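Local coordinates for endolysin (Clostridium phage phiCD27, PDB 3QAY), which probably hydrolyses the amide bond between N-acetylmuramic acid and L-alanine in the cell-wall peptidoglycan of Clostridium difficile, using a bound zinc ion, at residues C5-L13 and E27-L38; Y108-V119 and L169-N178. All blocks are in the same frame, centred on the assembly; numbering follows the deposited sequence.

Interaction 1. Residues C5-L13 and E27-L38. With ZN (zinc ion), chain E.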
# COMPACT_ATOMS: atom_id res chain seq x y z
N CYS A 5 0.65 -10.57 -2.63
CA CYS A 5 1.95 -9.99 -2.30
C CYS A 5 1.71 -8.58 -1.80
O CYS A 5 1.00 -7.82 -2.45
CB CYS A 5 2.86 -9.95 -3.52
SG CYS A 5 4.51 -9.27 -3.19
N ILE A 6 2.29 -8.24 -0.65
CA ILE A 6 2.26 -6.88 -0.14
C ILE A 6 3.69 -6.35 -0.13
O ILE A 6 4.55 -6.89 0.56
CB ILE A 6 1.70 -6.79 1.30
CG1 ILE A 6 0.27 -7.33 1.37
CG2 ILE A 6 1.71 -5.34 1.80
CD1 ILE A 6 -0.25 -7.45 2.79
N THR A 7 3.95 -5.32 -0.93
CA THR A 7 5.22 -4.62 -0.86
C THR A 7 5.05 -3.34 -0.05
O THR A 7 4.00 -2.70 -0.11
CB THR A 7 5.77 -4.27 -2.25
OG1 THR A 7 4.84 -3.45 -2.96
CG2 THR A 7 6.04 -5.53 -3.06
N VAL A 8 6.07 -3.00 0.73
CA VAL A 8 6.13 -1.72 1.40
C VAL A 8 6.93 -0.76 0.52
O VAL A 8 8.05 -1.06 0.12
CB VAL A 8 6.79 -1.83 2.79
CG1 VAL A 8 7.13 -0.46 3.36
CG2 VAL A 8 5.88 -2.63 3.74
N GLY A 9 6.32 0.37 0.20
CA GLY A 9 6.96 1.38 -0.62
C GLY A 9 8.15 2.01 0.08
O GLY A 9 8.18 2.13 1.31
N HIS A 10 9.14 2.40 -0.72
CA HIS A 10 10.33 3.12 -0.27
C HIS A 10 11.28 2.25 0.53
O HIS A 10 11.08 1.04 0.63
CB HIS A 10 9.91 4.39 0.47
CG HIS A 10 8.90 5.20 -0.28
ND1 HIS A 10 9.23 5.91 -1.41
CD2 HIS A 10 7.57 5.36 -0.10
CE1 HIS A 10 8.15 6.51 -1.88
NE2 HIS A 10 7.13 6.19 -1.10
N SER A 11 12.34 2.86 1.06
CA SER A 11 13.37 2.15 1.81
C SER A 11 14.24 3.11 2.61
O SER A 11 14.17 4.33 2.45
CB SER A 11 14.27 1.37 0.85
OG SER A 11 14.98 2.24 -0.02
N ILE A 12 15.07 2.54 3.48
CA ILE A 12 16.12 3.28 4.15
C ILE A 12 17.43 2.95 3.47
O ILE A 12 17.89 1.80 3.52
CB ILE A 12 16.19 2.94 5.64
CG1 ILE A 12 14.92 3.41 6.35
CG2 ILE A 12 17.41 3.59 6.28
CD1 ILE A 12 14.90 3.13 7.82
N LEU A 13 18.04 3.95 2.83
CA LEU A 13 19.31 3.77 2.13
C LEU A 13 20.46 3.48 3.10
O LEU A 13 20.31 3.56 4.31
CB LEU A 13 19.67 5.01 1.28
CG LEU A 13 19.07 5.23 -0.12
CD1 LEU A 13 18.17 4.08 -0.60
CD2 LEU A 13 18.35 6.57 -0.22
N GLU A 27 6.25 7.85 6.34
CA GLU A 27 5.50 6.96 5.45
C GLU A 27 6.04 5.53 5.52
O GLU A 27 5.28 4.59 5.75
CB GLU A 27 5.56 7.48 4.02
CG GLU A 27 5.10 6.49 2.97
CD GLU A 27 5.18 7.03 1.56
OE1 GLU A 27 5.74 8.13 1.35
OE2 GLU A 27 4.69 6.33 0.66
N TYR A 28 7.35 5.38 5.32
CA TYR A 28 7.97 4.05 5.32
C TYR A 28 7.71 3.29 6.61
O TYR A 28 7.29 2.13 6.58
CB TYR A 28 9.47 4.16 5.06
CG TYR A 28 10.23 2.86 5.24
CD1 TYR A 28 10.27 1.90 4.23
CD2 TYR A 28 10.91 2.60 6.42
CE1 TYR A 28 10.98 0.71 4.40
CE2 TYR A 28 11.61 1.42 6.60
CZ TYR A 28 11.65 0.48 5.59
OH TYR A 28 12.35 -0.69 5.77
N GLN A 29 7.94 3.96 7.75
CA GLN A 29 7.77 3.34 9.06
C GLN A 29 6.31 2.94 9.30
O GLN A 29 6.06 1.82 9.76
CB GLN A 29 8.24 4.28 10.19
CG GLN A 29 9.75 4.60 10.19
CD GLN A 29 10.64 3.38 10.44
OE1 GLN A 29 10.23 2.39 11.05
NE2 GLN A 29 11.88 3.45 9.95
N TYR A 30 5.36 3.82 8.98
CA TYR A 30 3.93 3.47 9.14
C TYR A 30 3.60 2.20 8.35
O TYR A 30 3.04 1.25 8.90
CB TYR A 30 2.99 4.60 8.70
CG TYR A 30 1.54 4.23 8.92
CD1 TYR A 30 0.95 4.39 10.17
CD2 TYR A 30 0.77 3.68 7.90
CE1 TYR A 30 -0.37 4.03 10.40
CE2 TYR A 30 -0.56 3.31 8.12
CZ TYR A 30 -1.12 3.49 9.37
OH TYR A 30 -2.42 3.14 9.60
N ASN A 31 3.96 2.19 7.08
CA ASN A 31 3.64 1.06 6.20
C ASN A 31 4.42 -0.22 6.53
O ASN A 31 3.91 -1.32 6.32
CB ASN A 31 3.80 1.47 4.73
CG ASN A 31 2.72 2.45 4.27
OD1 ASN A 31 3.01 3.44 3.59
ND2 ASN A 31 1.48 2.17 4.64
N LYS A 32 5.63 -0.07 7.06
CA LYS A 32 6.36 -1.21 7.63
C LYS A 32 5.55 -1.85 8.78
O LYS A 32 5.55 -3.07 8.94
CB LYS A 32 7.75 -0.76 8.11
CG LYS A 32 8.56 -1.80 8.86
CD LYS A 32 9.91 -1.26 9.30
CE LYS A 32 10.76 -2.35 9.96
NZ LYS A 32 12.10 -1.83 10.38
N SER A 33 4.88 -1.02 9.57
CA SER A 33 4.02 -1.49 10.66
C SER A 33 2.68 -2.04 10.18
O SER A 33 2.21 -3.05 10.69
CB SER A 33 3.78 -0.37 11.68
OG SER A 33 4.95 -0.11 12.43
N LEU A 34 2.05 -1.37 9.22
CA LEU A 34 0.76 -1.81 8.66
C LEU A 34 0.83 -3.14 7.89
O LEU A 34 -0.08 -3.97 7.99
CB LEU A 34 0.21 -0.74 7.72
CG LEU A 34 -1.12 -1.06 7.02
CD1 LEU A 34 -2.20 -1.31 8.06
CD2 LEU A 34 -1.52 0.08 6.07
N ALA A 35 1.88 -3.32 7.11
CA ALA A 35 1.99 -4.46 6.18
C ALA A 35 1.68 -5.83 6.83
O ALA A 35 0.86 -6.57 6.31
CB ALA A 35 3.36 -4.48 5.50
N PRO A 36 2.34 -6.15 7.96
CA PRO A 36 2.07 -7.42 8.65
C PRO A 36 0.67 -7.54 9.25
O PRO A 36 0.12 -8.64 9.30
CB PRO A 36 3.13 -7.46 9.75
CG PRO A 36 3.58 -6.08 9.91
CD PRO A 36 3.46 -5.43 8.59
N VAL A 37 0.09 -6.43 9.68
CA VAL A 37 -1.30 -6.42 10.15
C VAL A 37 -2.26 -6.68 8.98
O VAL A 37 -3.22 -7.45 9.10
CB VAL A 37 -1.64 -5.09 10.84
CG1 VAL A 37 -3.12 -5.05 11.24
CG2 VAL A 37 -0.75 -4.88 12.06
N LEU A 38 -1.99 -6.04 7.84
CA LEU A 38 -2.78 -6.25 6.62
C LEU A 38 -2.72 -7.70 6.15
O LEU A 38 -3.74 -8.29 5.80
CB LEU A 38 -2.31 -5.32 5.49
CG LEU A 38 -3.05 -5.37 4.15
CD1 LEU A 38 -4.55 -5.12 4.34
CD2 LEU A 38 -2.46 -4.38 3.14
ZN ZN E . 5.18 6.60 -1.35
O HOH W 1 5.94 7.07 -3.61
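Strand 5-8 and helix 27-38 run nearly antiparallel, their axes 163° apart and 8.6 Å at closest approach, with I6 facing A35 and V8 facing N31. They form the first strand and helix of a beta-alpha-beta unit in the alpha/beta amidase fold, and the zinc site lies where the strand gives way to loop and the helix begins. I6 and V8 point at the helix from the same side of the strand. The CD1 of I6 rests on CG of L38 at 3.7 Å, while V8 divides its two methyls along the helix: CG2 packs against CB of A35 at 3.6 Å and lies 3.5 Å from N31 O, and CG1, anti to the backbone N (chi1 168°), reaches CD1 of Y28. The Y28 ring then carries the contact past the strand end, taking the G9 carbonyl oxygen at its edge, the S11 backbone over one face and I12 CG1 near CE2. Its hydroxyl is hydrogen-bonded to E56. At the metal, the H10 ring and E27 carboxylate are turned 74° apart, and no hydrogen bond joins them; zinc links the two, with H85 and a water as further ligands. E27 OE1 accepts a hydrogen bond from A21 N, and OE2 one from L86 N, which should limit rotation of the carboxylate. NE2 of H10 binds zinc at 2.0 Å, and OE2 of E27 binds it at 2.1 Å.

Interaction 2. Residues Y108-V119 and L169-N178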
# COMPACT_ATOMS: atom_id res chain seq x y z
N TYR A 108 -10.63 -3.68 -8.00
CA TYR A 108 -10.03 -3.64 -6.66
C TYR A 108 -9.92 -2.20 -6.15
O TYR A 108 -10.38 -1.89 -5.05
CB TYR A 108 -8.63 -4.26 -6.67
CG TYR A 108 -8.59 -5.77 -6.84
CD1 TYR A 108 -9.27 -6.61 -5.96
CD2 TYR A 108 -7.85 -6.35 -7.85
CE1 TYR A 108 -9.22 -7.99 -6.10
CE2 TYR A 108 -7.80 -7.74 -8.01
CZ TYR A 108 -8.49 -8.55 -7.13
OH TYR A 108 -8.44 -9.92 -7.28
N ALA A 109 -9.33 -1.33 -6.97
CA ALA A 109 -9.06 0.06 -6.57
C ALA A 109 -10.32 0.80 -6.09
O ALA A 109 -10.29 1.46 -5.04
CB ALA A 109 -8.38 0.83 -7.71
N THR A 110 -11.41 0.66 -6.83
CA THR A 110 -12.67 1.35 -6.52
C THR A 110 -13.26 0.89 -5.19
O THR A 110 -13.71 1.70 -4.39
CB THR A 110 -13.70 1.14 -7.65
OG1 THR A 110 -13.16 1.63 -8.89
CG2 THR A 110 -15.00 1.87 -7.35
N ARG A 111 -13.24 -0.42 -4.96
CA ARG A 111 -13.78 -0.97 -3.73
C ARG A 111 -12.92 -0.57 -2.52
O ARG A 111 -13.46 -0.20 -1.48
CB ARG A 111 -13.91 -2.49 -3.83
CG ARG A 111 -14.97 -2.95 -4.84
CD ARG A 111 -15.31 -4.43 -4.66
NE ARG A 111 -14.12 -5.28 -4.67
CZ ARG A 111 -13.67 -5.97 -5.72
NH1 ARG A 111 -14.30 -5.95 -6.89
NH2 ARG A 111 -12.57 -6.70 -5.59
N ILE A 112 -11.60 -0.63 -2.65
CA ILE A 112 -10.70 -0.17 -1.59
C ILE A 112 -10.99 1.30 -1.27
O ILE A 112 -11.14 1.68 -0.11
CB ILE A 112 -9.22 -0.31 -1.99
CG1 ILE A 112 -8.83 -1.78 -2.08
CG2 ILE A 112 -8.34 0.40 -0.97
CD1 ILE A 112 -7.54 -2.01 -2.81
N CYS A 113 -11.07 2.12 -2.32
CA CYS A 113 -11.37 3.54 -2.17
C CYS A 113 -12.69 3.80 -1.46
O CYS A 113 -12.76 4.66 -0.58
CB CYS A 113 -11.37 4.22 -3.53
SG CYS A 113 -9.72 4.63 -4.08
N ASP A 114 -13.73 3.06 -1.83
CA ASP A 114 -15.03 3.22 -1.19
C ASP A 114 -14.97 2.86 0.29
O ASP A 114 -15.56 3.55 1.12
CB ASP A 114 -16.11 2.38 -1.88
CG ASP A 114 -16.62 3.02 -3.15
OD1 ASP A 114 -16.48 4.25 -3.31
OD2 ASP A 114 -17.19 2.30 -3.99
N LYS A 115 -14.24 1.79 0.62
CA LYS A 115 -14.10 1.37 2.02
C LYS A 115 -13.31 2.37 2.85
O LYS A 115 -13.78 2.83 3.89
CB LYS A 115 -13.47 -0.04 2.09
CG LYS A 115 -14.48 -1.16 1.83
CD LYS A 115 -15.52 -1.23 2.94
CE LYS A 115 -16.59 -2.25 2.65
NZ LYS A 115 -17.48 -2.46 3.83
N LEU A 116 -12.13 2.74 2.38
CA LEU A 116 -11.37 3.81 3.03
C LEU A 116 -12.20 5.10 3.09
O LEU A 116 -12.12 5.84 4.06
CB LEU A 116 -10.03 4.05 2.32
CG LEU A 116 -8.99 2.94 2.52
CD1 LEU A 116 -7.83 3.09 1.55
CD2 LEU A 116 -8.48 2.92 3.95
N GLY A 117 -13.01 5.33 2.05
CA GLY A 117 -13.89 6.50 1.95
C GLY A 117 -14.91 6.65 3.07
O GLY A 117 -15.47 7.73 3.26
N THR A 118 -15.15 5.57 3.80
CA THR A 118 -16.02 5.59 4.97
C THR A 118 -15.42 6.39 6.14
O THR A 118 -16.15 6.81 7.05
CB THR A 118 -16.31 4.16 5.44
OG1 THR A 118 -17.51 4.13 6.21
CG2 THR A 118 -15.15 3.62 6.26
N VAL A 119 -14.10 6.59 6.12
CA VAL A 119 -13.37 7.31 7.17
C VAL A 119 -12.59 8.52 6.63
O VAL A 119 -12.61 9.59 7.23
CB VAL A 119 -12.38 6.36 7.87
CG1 VAL A 119 -11.54 7.11 8.89
CG2 VAL A 119 -13.14 5.20 8.51
N LEU A 169 -10.53 -2.37 6.27
CA LEU A 169 -11.17 -1.63 5.17
C LEU A 169 -10.56 -2.02 3.82
O LEU A 169 -11.28 -2.22 2.84
CB LEU A 169 -11.06 -0.12 5.39
CG LEU A 169 -11.91 0.46 6.53
CD1 LEU A 169 -11.64 1.96 6.71
CD2 LEU A 169 -13.39 0.20 6.28
N ILE A 170 -9.24 -2.16 3.79
CA ILE A 170 -8.54 -2.58 2.58
C ILE A 170 -8.91 -4.00 2.20
O ILE A 170 -9.15 -4.29 1.03
CB ILE A 170 -7.01 -2.53 2.77
CG1 ILE A 170 -6.54 -1.08 2.92
CG2 ILE A 170 -6.32 -3.23 1.59
CD1 ILE A 170 -5.06 -0.93 3.23
N VAL A 171 -8.96 -4.89 3.18
CA VAL A 171 -9.29 -6.30 2.94
C VAL A 171 -10.74 -6.46 2.48
O VAL A 171 -11.02 -7.17 1.51
CB VAL A 171 -9.02 -7.15 4.19
CG1 VAL A 171 -9.47 -8.60 3.97
CG2 VAL A 171 -7.54 -7.10 4.56
N GLU A 172 -11.67 -5.79 3.15
CA GLU A 172 -13.08 -5.81 2.73
C GLU A 172 -13.22 -5.36 1.28
O GLU A 172 -13.97 -5.96 0.50
CB GLU A 172 -13.95 -4.94 3.64
CG GLU A 172 -14.21 -5.56 5.00
CD GLU A 172 -15.24 -4.80 5.82
OE1 GLU A 172 -15.48 -3.60 5.55
OE2 GLU A 172 -15.81 -5.40 6.75
N GLY A 173 -12.48 -4.30 0.92
CA GLY A 173 -12.47 -3.78 -0.44
C GLY A 173 -11.93 -4.78 -1.45
O GLY A 173 -12.59 -5.06 -2.44
N VAL A 174 -10.75 -5.32 -1.19
CA VAL A 174 -10.13 -6.28 -2.12
C VAL A 174 -11.01 -7.52 -2.28
O VAL A 174 -11.27 -7.97 -3.39
CB VAL A 174 -8.71 -6.66 -1.66
CG1 VAL A 174 -8.17 -7.84 -2.46
CG2 VAL A 174 -7.77 -5.45 -1.79
N LEU A 175 -11.50 -8.04 -1.16
CA LEU A 175 -12.26 -9.29 -1.16
C LEU A 175 -13.73 -9.11 -1.54
O LEU A 175 -14.43 -10.10 -1.80
CB LEU A 175 -12.15 -9.97 0.20
CG LEU A 175 -10.74 -10.39 0.62
CD1 LEU A 175 -10.78 -11.08 1.98
CD2 LEU A 175 -10.08 -11.30 -0.43
N ASN A 176 -14.20 -7.86 -1.58
CA ASN A 176 -15.60 -7.55 -1.91
C ASN A 176 -16.58 -8.26 -0.99
O ASN A 176 -17.53 -8.90 -1.43
CB ASN A 176 -15.92 -7.87 -3.38
CG ASN A 176 -17.21 -7.20 -3.88
OD1 ASN A 176 -17.81 -6.39 -3.19
ND2 ASN A 176 -17.63 -7.55 -5.09
N LYS A 177 -16.34 -8.13 0.31
CA LYS A 177 -17.26 -8.65 1.31
C LYS A 177 -17.06 -7.91 2.61
O LYS A 177 -16.10 -7.16 2.77
CB LYS A 177 -17.06 -10.16 1.51
CG LYS A 177 -15.67 -10.57 1.99
CD LYS A 177 -15.63 -12.06 2.32
CE LYS A 177 -14.44 -12.41 3.20
NZ LYS A 177 -14.47 -13.82 3.67
N ASN A 178 -18.00 -8.11 3.53
CA ASN A 178 -17.92 -7.52 4.85
C ASN A 178 -17.39 -8.57 5.82
O ASN A 178 -17.87 -9.70 5.84
CB ASN A 178 -19.28 -6.98 5.28
CG ASN A 178 -19.63 -5.67 4.59
OD1 ASN A 178 -18.89 -4.70 4.68
ND2 ASN A 178 -20.75 -5.65 3.88
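A close helix-helix crossing on one face of the amidase sheet joins helix 103-116 to the C-terminal end of helix 152-175. The axes of the two helical segments come within 7.4 Å, 144° apart, and the backbones are closest around G173, which has no side chain to hold I112 off; their CA atoms are 4.2 Å apart. Beside it, I112 and V174 run next to each other in the same direction, with CD1 of I112 3.6 Å from CG2 of V174. The R111 guanidinium donates to two carbonyls of the last helical turn: NE bonds to G173 O at 2.7 Å, almost in line with the carbonyl bond, whereas NH2 meets V174 O from above the carbonyl plane, in a more bent bond. The bend at chi3 (-53°) turns the guanidinium back over N176, whose amide stacks almost parallel to it, 7° off. N176 is the C' residue of the Schellman motif that ends this helix. At the other end of the crossing, L169 CD1 packs against CG2 of V119 at 4.0 Å. K115 spans E172 and N178: its salt bridge reaches OE1 from above the carboxylate plane, while E172 OE2 accepts from I179 N. The second bond of K115 NZ runs 2.8 Å to N178 OD1, in the carbonyl plane.

Overall arrangement
From the N terminus, strand 3-8 runs into the 5-13 segment, and interaction 1 closes the first loop after 13 intervening residues without helix or strand, tying the strand to helix 27-44. The chain then adds further strands and helices before interaction 2 opens at 108-119, so the two contacts follow in series, neither nested nor crossed. Interaction 2 closes a much longer loop of 49 residues when the final helix returns. Their centres lie 19 Å apart, yet the two meet: L38 CD1 touches V171 CG2 at 3.6 Å, joining helix 27-44 to helix 152-175. Helix 152-175 thus lies between helices 27-44 and 103-116.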